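Local coordinates for xylose isomerase-like TIM barrel domain-containing protein (Parabacteroides distasonis, PDB 4KW2) that is of unknown function but belongs to the xylose isomerase-like TIM-barrel family, which includes sugar isomerases and AP endonucleases, at residues K23-W29 and M48-F54; I93-S99 and A118-E124; D141-H147 and L171-D177. All blocks are in the same frame, centred on the assembly; numbering follows the deposited sequence.

Contact 1: residues K23-W29 and M48-F54; sequences KVGIQTW and MGYAEAF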
loop_
_atom_site.group_PDB
_atom_site.type_symbol
_atom_site.label_atom_id
_atom_site.label_comp_id
_atom_site.label_asym_id
_atom_site.label_seq_id
_atom_site.Cartn_x
_atom_site.Cartn_y
_atom_site.Cartn_z
ATOM N N LYS A 23 -0.354 27.065 6.092
ATOM C CA LYS A 23 -1.029 26.409 7.213
ATOM C C LYS A 23 -0.705 24.921 7.236
ATOM O O LYS A 23 -0.604 24.289 6.188
ATOM C CB LYS A 23 -2.538 26.555 7.100
ATOM C CG LYS A 23 -3.050 27.974 6.961
ATOM C CD LYS A 23 -4.525 27.953 6.577
ATOM C CE LYS A 23 -4.974 29.267 5.964
ATOM N NZ LYS A 23 -5.036 30.338 6.988
ATOM N N VAL A 24 -0.560 24.371 8.436
ATOM C CA VAL A 24 -0.370 22.945 8.620
ATOM C C VAL A 24 -1.590 22.378 9.340
ATOM O O VAL A 24 -1.898 22.779 10.467
ATOM C CB VAL A 24 0.894 22.631 9.447
ATOM C CG1 VAL A 24 1.163 21.129 9.449
ATOM C CG2 VAL A 24 2.090 23.395 8.895
ATOM N N GLY A 25 -2.274 21.446 8.681
ATOM C CA GLY A 25 -3.439 20.785 9.249
ATOM C C GLY A 25 -3.339 19.277 9.182
ATOM O O GLY A 25 -2.432 18.719 8.557
ATOM N N ILE A 26 -4.284 18.613 9.833
ATOM C CA ILE A 26 -4.350 17.162 9.796
ATOM C C ILE A 26 -5.496 16.671 8.917
ATOM O O ILE A 26 -6.561 17.285 8.875
ATOM C CB ILE A 26 -4.495 16.581 11.214
ATOM C CG1 ILE A 26 -4.202 15.081 11.199
ATOM C CG2 ILE A 26 -5.880 16.856 11.798
ATOM C CD1 ILE A 26 -4.161 14.470 12.577
ATOM N N GLN A 27 -5.266 15.566 8.210
ATOM C CA GLN A 27 -6.358 14.804 7.606
ATOM C C GLN A 27 -6.939 13.912 8.685
ATOM O O GLN A 27 -6.233 13.066 9.243
ATOM C CB GLN A 27 -5.862 13.946 6.451
ATOM C CG GLN A 27 -5.272 14.742 5.302
ATOM C CD GLN A 27 -4.827 13.855 4.159
ATOM O OE1 GLN A 27 -5.515 12.893 3.803
ATOM N NE2 GLN A 27 -3.658 14.161 3.586
ATOM N N THR A 28 -8.222 14.090 8.987
ATOM C CA THR A 28 -8.852 13.313 10.057
ATOM C C THR A 28 -8.874 11.813 9.726
ATOM O O THR A 28 -8.986 10.984 10.624
ATOM C CB THR A 28 -10.271 13.822 10.382
ATOM O OG1 THR A 28 -11.087 13.784 9.208
ATOM C CG2 THR A 28 -10.220 15.258 10.901
ATOM N N TRP A 29 -8.746 11.465 8.447
ATOM C CA TRP A 29 -8.601 10.059 8.038
ATOM C C TRP A 29 -7.508 9.328 8.832
ATOM O O TRP A 29 -7.604 8.127 9.076
ATOM C CB TRP A 29 -8.321 9.951 6.532
ATOM C CG TRP A 29 -8.239 8.542 6.093
ATOM C CD1 TRP A 29 -7.119 7.873 5.717
ATOM C CD2 TRP A 29 -9.317 7.597 6.030
ATOM N NE1 TRP A 29 -7.426 6.571 5.414
ATOM C CE2 TRP A 29 -8.770 6.373 5.599
ATOM C CE3 TRP A 29 -10.688 7.670 6.295
ATOM C CZ2 TRP A 29 -9.550 5.224 5.416
ATOM C CZ3 TRP A 29 -11.462 6.539 6.120
ATOM C CH2 TRP A 29 -10.890 5.325 5.686
HETATM N N MSE A 48 -1.678 21.082 16.243
HETATM C CA MSE A 48 -2.104 21.634 14.948
HETATM C C MSE A 48 -3.416 22.370 15.077
HETATM O O MSE A 48 -4.285 21.982 15.870
HETATM C CB MSE A 48 -2.240 20.503 13.935
HETATM C CG MSE A 48 -0.869 20.074 13.438
HETATM SE SE MSE A 48 -1.077 18.706 12.040
HETATM C CE MSE A 48 -1.437 17.210 13.242
ATOM N N GLY A 49 -3.576 23.430 14.283
ATOM C CA GLY A 49 -4.734 24.319 14.394
ATOM C C GLY A 49 -5.725 24.242 13.246
ATOM O O GLY A 49 -6.586 25.117 13.115
ATOM N N TYR A 50 -5.615 23.202 12.422
ATOM C CA TYR A 50 -6.454 23.055 11.223
ATOM C C TYR A 50 -6.779 21.591 10.955
ATOM O O TYR A 50 -6.017 20.703 11.331
ATOM C CB TYR A 50 -5.743 23.640 10.002
ATOM C CG TYR A 50 -5.416 25.109 10.124
ATOM C CD1 TYR A 50 -6.355 26.077 9.790
ATOM C CD2 TYR A 50 -4.163 25.534 10.576
ATOM C CE1 TYR A 50 -6.064 27.425 9.906
ATOM C CE2 TYR A 50 -3.864 26.885 10.692
ATOM C CZ TYR A 50 -4.818 27.821 10.353
ATOM O OH TYR A 50 -4.536 29.157 10.457
ATOM N N ALA A 51 -7.909 21.342 10.301
ATOM C CA ALA A 51 -8.302 19.977 9.968
ATOM C C ALA A 51 -8.968 19.884 8.596
ATOM O O ALA A 51 -9.692 20.783 8.186
ATOM C CB ALA A 51 -9.222 19.426 11.040
ATOM N N GLU A 52 -8.670 18.801 7.881
ATOM C CA GLU A 52 -9.388 18.421 6.666
ATOM C C GLU A 52 -10.171 17.156 7.000
ATOM O O GLU A 52 -9.585 16.080 7.157
ATOM C CB GLU A 52 -8.422 18.158 5.509
ATOM C CG GLU A 52 -9.096 17.598 4.257
ATOM C CD GLU A 52 -8.148 17.440 3.080
ATOM O OE1 GLU A 52 -6.989 17.907 3.173
ATOM O OE2 GLU A 52 -8.562 16.846 2.054
ATOM N N ALA A 53 -11.490 17.286 7.117
ATOM C CA ALA A 53 -12.308 16.189 7.617
ATOM C C ALA A 53 -13.003 15.398 6.507
ATOM O O ALA A 53 -13.564 15.968 5.569
ATOM C CB ALA A 53 -13.319 16.704 8.623
ATOM N N PHE A 54 -12.949 14.075 6.639
ATOM C CA PHE A 54 -13.646 13.160 5.754
ATOM C C PHE A 54 -15.002 12.807 6.366
ATOM O O PHE A 54 -15.142 12.713 7.597
ATOM C CB PHE A 54 -12.817 11.886 5.524
ATOM C CG PHE A 54 -12.853 10.925 6.683
ATOM C CD1 PHE A 54 -11.999 11.088 7.771
ATOM C CD2 PHE A 54 -13.755 9.880 6.702
ATOM C CE1 PHE A 54 -12.052 10.221 8.850
ATOM C CE2 PHE A 54 -13.809 9.007 7.778
ATOM C CZ PHE A 54 -12.954 9.177 8.851
HETATM O O HOH W 1 -1.071 24.087 12.652
HETATM O O HOH W 2 -13.669 13.431 9.834
HETATM O O HOH W 3 -9.467 13.322 6.183
#
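Ile-26 and Gln-27 pair in parallel with Ala-51 and Glu-52 in the first two strands of a TIM barrel, linked through helix 36-46 as a beta-alpha-beta unit. Backbone hydrogen bonds come first: Ile-26 N to Tyr-50 O, Glu-52 N to Ile-26 O at 2.8 Å, and Thr-28 N to Glu-52 O. Water extends them: one molecule bridges Val-24 O and Gly-49 N, another Trp-29 N and Glu-52 O, a third Thr-28 OG1 and Phe-54 O.

Apolar contacts follow. The chain of selenomethionine Met-48 bends at its last torsion (chi3 -78°), which brings CE to 3.7 Å from Ile-26 CB. Lys-23 lays its methylenes across one face of Tyr-50 in a CH-pi contact, CD lying 4.0 Å from the ring centroid.

On the face opposite Ile-26 and Ala-51, Gln-27 and Glu-52 run side by side and point the same way, yet their polar ends are held elsewhere: Gln-27 NE2 by Ser-240 O, Glu-52 OE1 by Ser-240 OG and OE2 by His-203 NE2 and Thr-122 OG1.

Trp-29 and Phe-54 close the series in a T-shaped stack, planes at 81°, with Trp-216 of the second subunit packing on Phe-54. A leucine in place of Phe-54 would probably leave the indole edge of Trp-29 without the flat face it meets. In that stack Trp-29 CE3 stands 3.6 Å above the centre of the Phe-54 ring.

Contact 2: residues I93-S99 and A118-E124; sequences IAFGVAS and AHIVTVE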
loop_
_atom_site.group_PDB
_atom_site.type_symbol
_atom_site.label_atom_id
_atom_site.label_comp_id
_atom_site.label_asym_id
_atom_site.label_seq_id
_atom_site.Cartn_x
_atom_site.Cartn_y
_atom_site.Cartn_z
ATOM N N ILE A 93 -11.082 23.909 8.502
ATOM C CA ILE A 93 -10.717 24.662 7.304
ATOM C C ILE A 93 -11.128 23.958 6.010
ATOM O O ILE A 93 -11.470 24.619 5.029
ATOM C CB ILE A 93 -9.194 24.955 7.288
ATOM C CG1 ILE A 93 -8.837 26.047 6.278
ATOM C CG2 ILE A 93 -8.376 23.697 7.025
ATOM C CD1 ILE A 93 -9.034 27.437 6.825
ATOM N N ALA A 94 -11.104 22.628 6.007
ATOM C CA ALA A 94 -11.390 21.884 4.792
ATOM C C ALA A 94 -12.251 20.659 5.040
ATOM O O ALA A 94 -12.247 20.088 6.126
ATOM C CB ALA A 94 -10.091 21.472 4.112
ATOM N N PHE A 95 -12.995 20.281 4.008
ATOM C CA PHE A 95 -13.642 18.992 3.941
ATOM C C PHE A 95 -13.283 18.349 2.611
ATOM O O PHE A 95 -13.161 19.032 1.600
ATOM C CB PHE A 95 -15.157 19.139 4.063
ATOM C CG PHE A 95 -15.602 19.592 5.416
ATOM C CD1 PHE A 95 -15.647 18.700 6.473
ATOM C CD2 PHE A 95 -15.961 20.909 5.640
ATOM C CE1 PHE A 95 -16.047 19.113 7.732
ATOM C CE2 PHE A 95 -16.361 21.327 6.897
ATOM C CZ PHE A 95 -16.404 20.428 7.944
ATOM N N GLY A 96 -13.123 17.033 2.626
ATOM C CA GLY A 96 -12.833 16.278 1.421
ATOM C C GLY A 96 -12.151 14.983 1.799
ATOM O O GLY A 96 -11.850 14.786 2.977
ATOM N N VAL A 97 -11.895 14.101 0.827
ATOM C CA VAL A 97 -12.091 14.390 -0.596
ATOM C C VAL A 97 -13.475 13.939 -1.084
ATOM O O VAL A 97 -13.845 12.768 -0.970
ATOM C CB VAL A 97 -11.002 13.720 -1.460
ATOM C CG1 VAL A 97 -11.162 14.099 -2.927
ATOM C CG2 VAL A 97 -9.615 14.096 -0.958
ATOM N N ALA A 98 -14.223 14.871 -1.659
ATOM C CA ALA A 98 -15.544 14.565 -2.182
ATOM C C ALA A 98 -15.465 14.250 -3.675
ATOM O O ALA A 98 -14.807 14.954 -4.437
ATOM C CB ALA A 98 -16.494 15.719 -1.920
ATOM N N SER A 99 -16.140 13.180 -4.076
ATOM C CA SER A 99 -16.133 12.723 -5.458
ATOM C C SER A 99 -17.552 12.322 -5.845
ATOM O O SER A 99 -17.799 11.198 -6.283
ATOM C CB SER A 99 -15.165 11.548 -5.612
ATOM O OG SER A 99 -14.973 11.199 -6.973
ATOM N N ALA A 118 -15.910 26.186 6.681
ATOM C CA ALA A 118 -14.724 25.777 5.949
ATOM C C ALA A 118 -14.393 26.835 4.905
ATOM O O ALA A 118 -15.286 27.530 4.409
ATOM C CB ALA A 118 -14.941 24.425 5.291
ATOM N N HIS A 119 -13.107 26.968 4.596
ATOM C CA HIS A 119 -12.647 27.876 3.541
ATOM C C HIS A 119 -12.225 27.118 2.284
ATOM O O HIS A 119 -12.097 27.715 1.224
ATOM C CB HIS A 119 -11.492 28.747 4.042
ATOM C CG HIS A 119 -11.903 29.763 5.064
ATOM N ND1 HIS A 119 -12.884 30.701 4.826
ATOM C CD2 HIS A 119 -11.460 29.995 6.321
ATOM C CE1 HIS A 119 -13.035 31.461 5.895
ATOM N NE2 HIS A 119 -12.181 31.055 6.816
ATOM N N ILE A 120 -12.018 25.807 2.400
ATOM C CA ILE A 120 -11.570 24.990 1.280
ATOM C C ILE A 120 -12.330 23.674 1.259
ATOM O O ILE A 120 -12.700 23.145 2.298
ATOM C CB ILE A 120 -10.063 24.650 1.377
ATOM C CG1 ILE A 120 -9.234 25.897 1.703
ATOM C CG2 ILE A 120 -9.575 24.021 0.075
ATOM C CD1 ILE A 120 -7.758 25.625 1.916
ATOM N N VAL A 121 -12.551 23.141 0.067
ATOM C CA VAL A 121 -12.982 21.761 -0.070
ATOM C C VAL A 121 -12.058 21.081 -1.069
ATOM O O VAL A 121 -11.677 21.683 -2.075
ATOM C CB VAL A 121 -14.462 21.634 -0.505
ATOM C CG1 VAL A 121 -15.381 22.214 0.560
ATOM C CG2 VAL A 121 -14.720 22.310 -1.843
ATOM N N THR A 122 -11.666 19.848 -0.763
ATOM C CA THR A 122 -10.890 19.037 -1.688
ATOM C C THR A 122 -11.844 18.080 -2.388
ATOM O O THR A 122 -12.717 17.483 -1.752
ATOM C CB THR A 122 -9.764 18.266 -0.983
ATOM O OG1 THR A 122 -10.292 17.564 0.143
ATOM C CG2 THR A 122 -8.696 19.220 -0.503
ATOM N N VAL A 123 -11.674 17.955 -3.703
ATOM C CA VAL A 123 -12.645 17.291 -4.562
ATOM C C VAL A 123 -11.977 16.522 -5.698
ATOM O O VAL A 123 -10.900 16.886 -6.161
ATOM C CB VAL A 123 -13.643 18.306 -5.169
ATOM C CG1 VAL A 123 -14.315 19.119 -4.076
ATOM C CG2 VAL A 123 -12.956 19.240 -6.161
ATOM N N GLU A 124 -12.642 15.461 -6.142
ATOM C CA GLU A 124 -12.174 14.629 -7.244
ATOM C C GLU A 124 -13.338 14.444 -8.212
ATOM O O GLU A 124 -14.028 13.426 -8.164
ATOM C CB GLU A 124 -11.670 13.281 -6.713
ATOM C CG GLU A 124 -11.084 12.354 -7.774
ATOM C CD GLU A 124 -10.327 11.171 -7.189
ATOM O OE1 GLU A 124 -9.694 11.318 -6.123
ATOM O OE2 GLU A 124 -10.355 10.088 -7.808
#
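Strands 93-98 and 120-123 run parallel, 15° apart, pairing Ala-94 with Ile-120 and Phe-95 with Val-121, then slipping by one residue at a beta bulge so that Ala-98 faces Val-123. Ile-93 O starts the ladder by accepting two N-H groups, from His-119 and Ile-120, each at 2.9 Å; Phe-95 N to Ile-120 O is a weak rung. Beyond the bulge the bonds from Ala-98 N to Thr-122 O and from Glu-124 N to Ala-98 O are firmer.

The bulge contains a cis peptide bond between Gly-96 and Val-97. Gly-96 CA lies 3.1 Å from Thr-122 OG1, so close that a beta carbon would collide with the hydroxyl, and the backbone angles of this residue themselves call for glycine. Thr-122 OG1 is hydrogen-bonded to Glu-52, and the Val-97 side chain crosses that of Thr-122 at about a right angle, CG2 3.7 Å from Thr-122 OG1.

At the far end Ser-99 swings OG opposite its own backbone N (chi1 -171°) and donates to Glu-124 O at 2.7 Å, within the carbonyl plane; the same OG also bonds to Val-184 N of the second subunit. Glu-124 OE1 is buried with no partner in the model, while OE2 makes a long, weak ion pair with Arg-183 of the second subunit. At the start, Ile-93 CD1 meets the edge of the His-119 ring, 3.6 Å from CD2, and Phe-95 CD2 touches Ala-118 CB. Together with helix 103-116, the pair forms a classic right-handed beta-alpha-beta crossover of the TIM barrel.

Contact 3: residues D141-H147 and L171-D177; sequences DMEVAIH and LMGVCAD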
loop_
_atom_site.group_PDB
_atom_site.type_symbol
_atom_site.label_atom_id
_atom_site.label_comp_id
_atom_site.label_asym_id
_atom_site.label_seq_id
_atom_site.Cartn_x
_atom_site.Cartn_y
_atom_site.Cartn_z
ATOM N N ASP A 141 -18.387 31.418 -1.978
ATOM C CA ASP A 141 -17.028 31.929 -1.762
ATOM C C ASP A 141 -16.086 30.841 -1.213
ATOM O O ASP A 141 -15.219 31.109 -0.381
ATOM C CB ASP A 141 -17.064 33.140 -0.824
ATOM C CG ASP A 141 -15.720 33.845 -0.719
ATOM O OD1 ASP A 141 -14.926 33.784 -1.684
ATOM O OD2 ASP A 141 -15.456 34.462 0.337
HETATM N N MSE A 142 -16.265 29.617 -1.704
HETATM C CA MSE A 142 -15.509 28.457 -1.250
HETATM C C MSE A 142 -14.381 28.201 -2.203
HETATM O O MSE A 142 -14.576 28.190 -3.416
HETATM C CB MSE A 142 -16.464 27.263 -1.248
HETATM C CG MSE A 142 -15.881 26.008 -0.604
HETATM SE SE MSE A 142 -15.463 26.326 1.290
HETATM C CE MSE A 142 -17.280 26.781 1.886
ATOM N N GLU A 143 -13.183 27.995 -1.671
ATOM C CA GLU A 143 -12.063 27.580 -2.501
ATOM C C GLU A 143 -12.145 26.082 -2.765
ATOM O O GLU A 143 -12.646 25.322 -1.940
ATOM C CB GLU A 143 -10.737 27.951 -1.849
ATOM C CG GLU A 143 -10.520 29.452 -1.787
ATOM C CD GLU A 143 -9.119 29.820 -1.355
ATOM O OE1 GLU A 143 -8.669 29.333 -0.292
ATOM O OE2 GLU A 143 -8.471 30.600 -2.081
ATOM N N VAL A 144 -11.666 25.676 -3.933
ATOM C CA VAL A 144 -11.773 24.299 -4.391
ATOM C C VAL A 144 -10.388 23.800 -4.794
ATOM O O VAL A 144 -9.724 24.410 -5.632
ATOM C CB VAL A 144 -12.738 24.190 -5.589
ATOM C CG1 VAL A 144 -12.901 22.740 -6.026
ATOM C CG2 VAL A 144 -14.090 24.794 -5.233
ATOM N N ALA A 145 -9.949 22.712 -4.170
ATOM C CA ALA A 145 -8.685 22.077 -4.514
ATOM C C ALA A 145 -8.983 20.750 -5.200
ATOM O O ALA A 145 -9.445 19.796 -4.565
ATOM C CB ALA A 145 -7.840 21.865 -3.271
ATOM N N ILE A 146 -8.719 20.705 -6.502
ATOM C CA ILE A 146 -9.038 19.546 -7.324
ATOM C C ILE A 146 -7.925 18.508 -7.237
ATOM O O ILE A 146 -6.755 18.818 -7.416
ATOM C CB ILE A 146 -9.299 19.959 -8.790
ATOM C CG1 ILE A 146 -10.565 20.820 -8.862
ATOM C CG2 ILE A 146 -9.443 18.737 -9.693
ATOM C CD1 ILE A 146 -10.686 21.638 -10.129
ATOM N N HIS A 147 -8.323 17.277 -6.943
ATOM C CA HIS A 147 -7.433 16.134 -6.834
ATOM C C HIS A 147 -7.765 15.232 -8.027
ATOM O O HIS A 147 -8.876 14.714 -8.119
ATOM C CB HIS A 147 -7.737 15.425 -5.512
ATOM C CG HIS A 147 -6.725 14.403 -5.103
ATOM N ND1 HIS A 147 -6.329 13.367 -5.921
ATOM C CD2 HIS A 147 -6.066 14.232 -3.933
ATOM C CE1 HIS A 147 -5.447 12.618 -5.283
ATOM N NE2 HIS A 147 -5.271 13.120 -4.074
ATOM N N LEU A 171 -10.695 30.816 -7.291
ATOM C CA LEU A 171 -11.175 29.848 -6.309
ATOM C C LEU A 171 -10.914 28.398 -6.741
ATOM O O LEU A 171 -10.770 27.518 -5.893
ATOM C CB LEU A 171 -12.676 30.040 -6.064
ATOM C CG LEU A 171 -13.128 31.395 -5.519
ATOM C CD1 LEU A 171 -14.633 31.550 -5.685
ATOM C CD2 LEU A 171 -12.716 31.560 -4.063
HETATM N N MSE A 172 -10.864 28.156 -8.053
HETATM C CA MSE A 172 -10.626 26.811 -8.588
HETATM C C MSE A 172 -9.151 26.518 -8.609
HETATM O O MSE A 172 -8.419 27.068 -9.423
HETATM C CB MSE A 172 -11.203 26.685 -9.998
HETATM C CG MSE A 172 -12.709 26.933 -10.031
HETATM SE SE MSE A 172 -13.666 25.470 -9.123
HETATM C CE MSE A 172 -13.659 24.145 -10.583
ATOM N N GLY A 173 -8.705 25.641 -7.714
ATOM C CA GLY A 173 -7.284 25.310 -7.587
ATOM C C GLY A 173 -6.997 23.818 -7.566
ATOM O O GLY A 173 -7.833 22.999 -7.970
ATOM N N VAL A 174 -5.813 23.470 -7.070
ATOM C CA VAL A 174 -5.308 22.104 -7.113
ATOM C C VAL A 174 -4.943 21.575 -5.729
ATOM O O VAL A 174 -4.298 22.261 -4.937
ATOM C CB VAL A 174 -4.067 22.026 -8.025
ATOM C CG1 VAL A 174 -3.492 20.615 -8.059
ATOM C CG2 VAL A 174 -4.432 22.487 -9.427
ATOM N N CYS A 175 -5.368 20.345 -5.454
ATOM C CA CYS A 175 -4.897 19.583 -4.299
ATOM C C CYS A 175 -3.761 18.699 -4.780
ATOM O O CYS A 175 -3.989 17.713 -5.481
ATOM C CB CYS A 175 -6.019 18.718 -3.721
ATOM S SG CYS A 175 -5.541 17.721 -2.289
ATOM N N ALA A 176 -2.537 19.063 -4.418
ATOM C CA ALA A 176 -1.347 18.357 -4.892
ATOM C C ALA A 176 -0.935 17.262 -3.922
ATOM O O ALA A 176 -0.815 17.505 -2.726
ATOM C CB ALA A 176 -0.203 19.339 -5.070
ATOM N N ASP A 177 -0.711 16.061 -4.445
ATOM C CA ASP A 177 -0.200 14.952 -3.648
ATOM C C ASP A 177 1.316 14.981 -3.627
ATOM O O ASP A 177 1.955 14.993 -4.676
ATOM C CB ASP A 177 -0.673 13.609 -4.208
ATOM C CG ASP A 177 -2.081 13.258 -3.776
ATOM O OD1 ASP A 177 -2.794 14.131 -3.230
ATOM O OD2 ASP A 177 -2.481 12.095 -3.982
#
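Val-144, Ala-145 and Ile-146 join Met-172, Gly-173 and Val-174 in a parallel strand pairing, the fifth and sixth strands of the TIM barrel, splayed by 44°. Four hydrogen bonds tie the backbones. Gly-173 N reaches Val-144 O at 2.6 Å nearly head-on to the carbonyl, whereas Cys-175 N approaches Ile-146 O from well above the carbonyl plane. Val-144 N to Leu-171 O and Ile-146 N to Gly-173 O complete the set.

Side chains divide between two faces. On one, Val-144 and selenomethionine Met-172 lie side by side, CB against SE at 3.9 Å; the double bend of the Met-172 chain then carries CE to 3.9 Å from Ile-146 CD1. On the other, Ala-145 CB meets Cys-175 CB at 3.7 Å. Before the strand, Asp-141, the first residue past helix 130-140, closes it in a Schellman motif, and Leu-171 spreads its CB and CD2 over Met-142 O and Glu-143 CG.

At the C-terminal end, His-147 turns CG away from its backbone N (chi1 -168°) and brings its ring to the Asp-177 carboxylate, with the planes 78° apart. His-147 NE2 lies 2.8 Å from Asp-177 OD1 and 3.0 Å from OD2, both oxygens lying to one side of the ring plane. Cys-175 SG approaches the same ring obliquely, 3.9 Å from His-147 CD2.

The face of Val-144, Ile-146 and Met-172 is covered by helix 130-140, with Leu-130 touching both Ile-146 and Met-172. Met-142 packs on helix 103-116. The opposite face, with Ala-145 and Cys-175, meets Thr-122 of strand 120-123 on one side and strand 199-204 on the other, where Val-201 touches Ala-145 and His-203 touches Cys-175.

How the contacts relate
The three contacts are successive strand pairings of one closed parallel barrel, each completed along the chain before the next opens. Contacts 1 and 2, with centres about 11 Å apart, adjoin through neighbouring strands 50-53 and 91-98, and Glu-52 OE2 reaches Thr-122 OG1 at 2.7 Å across the interior. Contacts 2 and 3, about 8 Å apart between centres, continue the sheet, with Val-123 O 2.7 Å from His-147 N. Contacts 1 and 3 do not touch; their nearest atoms are about 5 Å apart. Contacts 1 and 2 also meet the second subunit. The C-terminal strand ends, where TIM barrels usually carry their active site, hold Glu-124, His-147 and Asp-177.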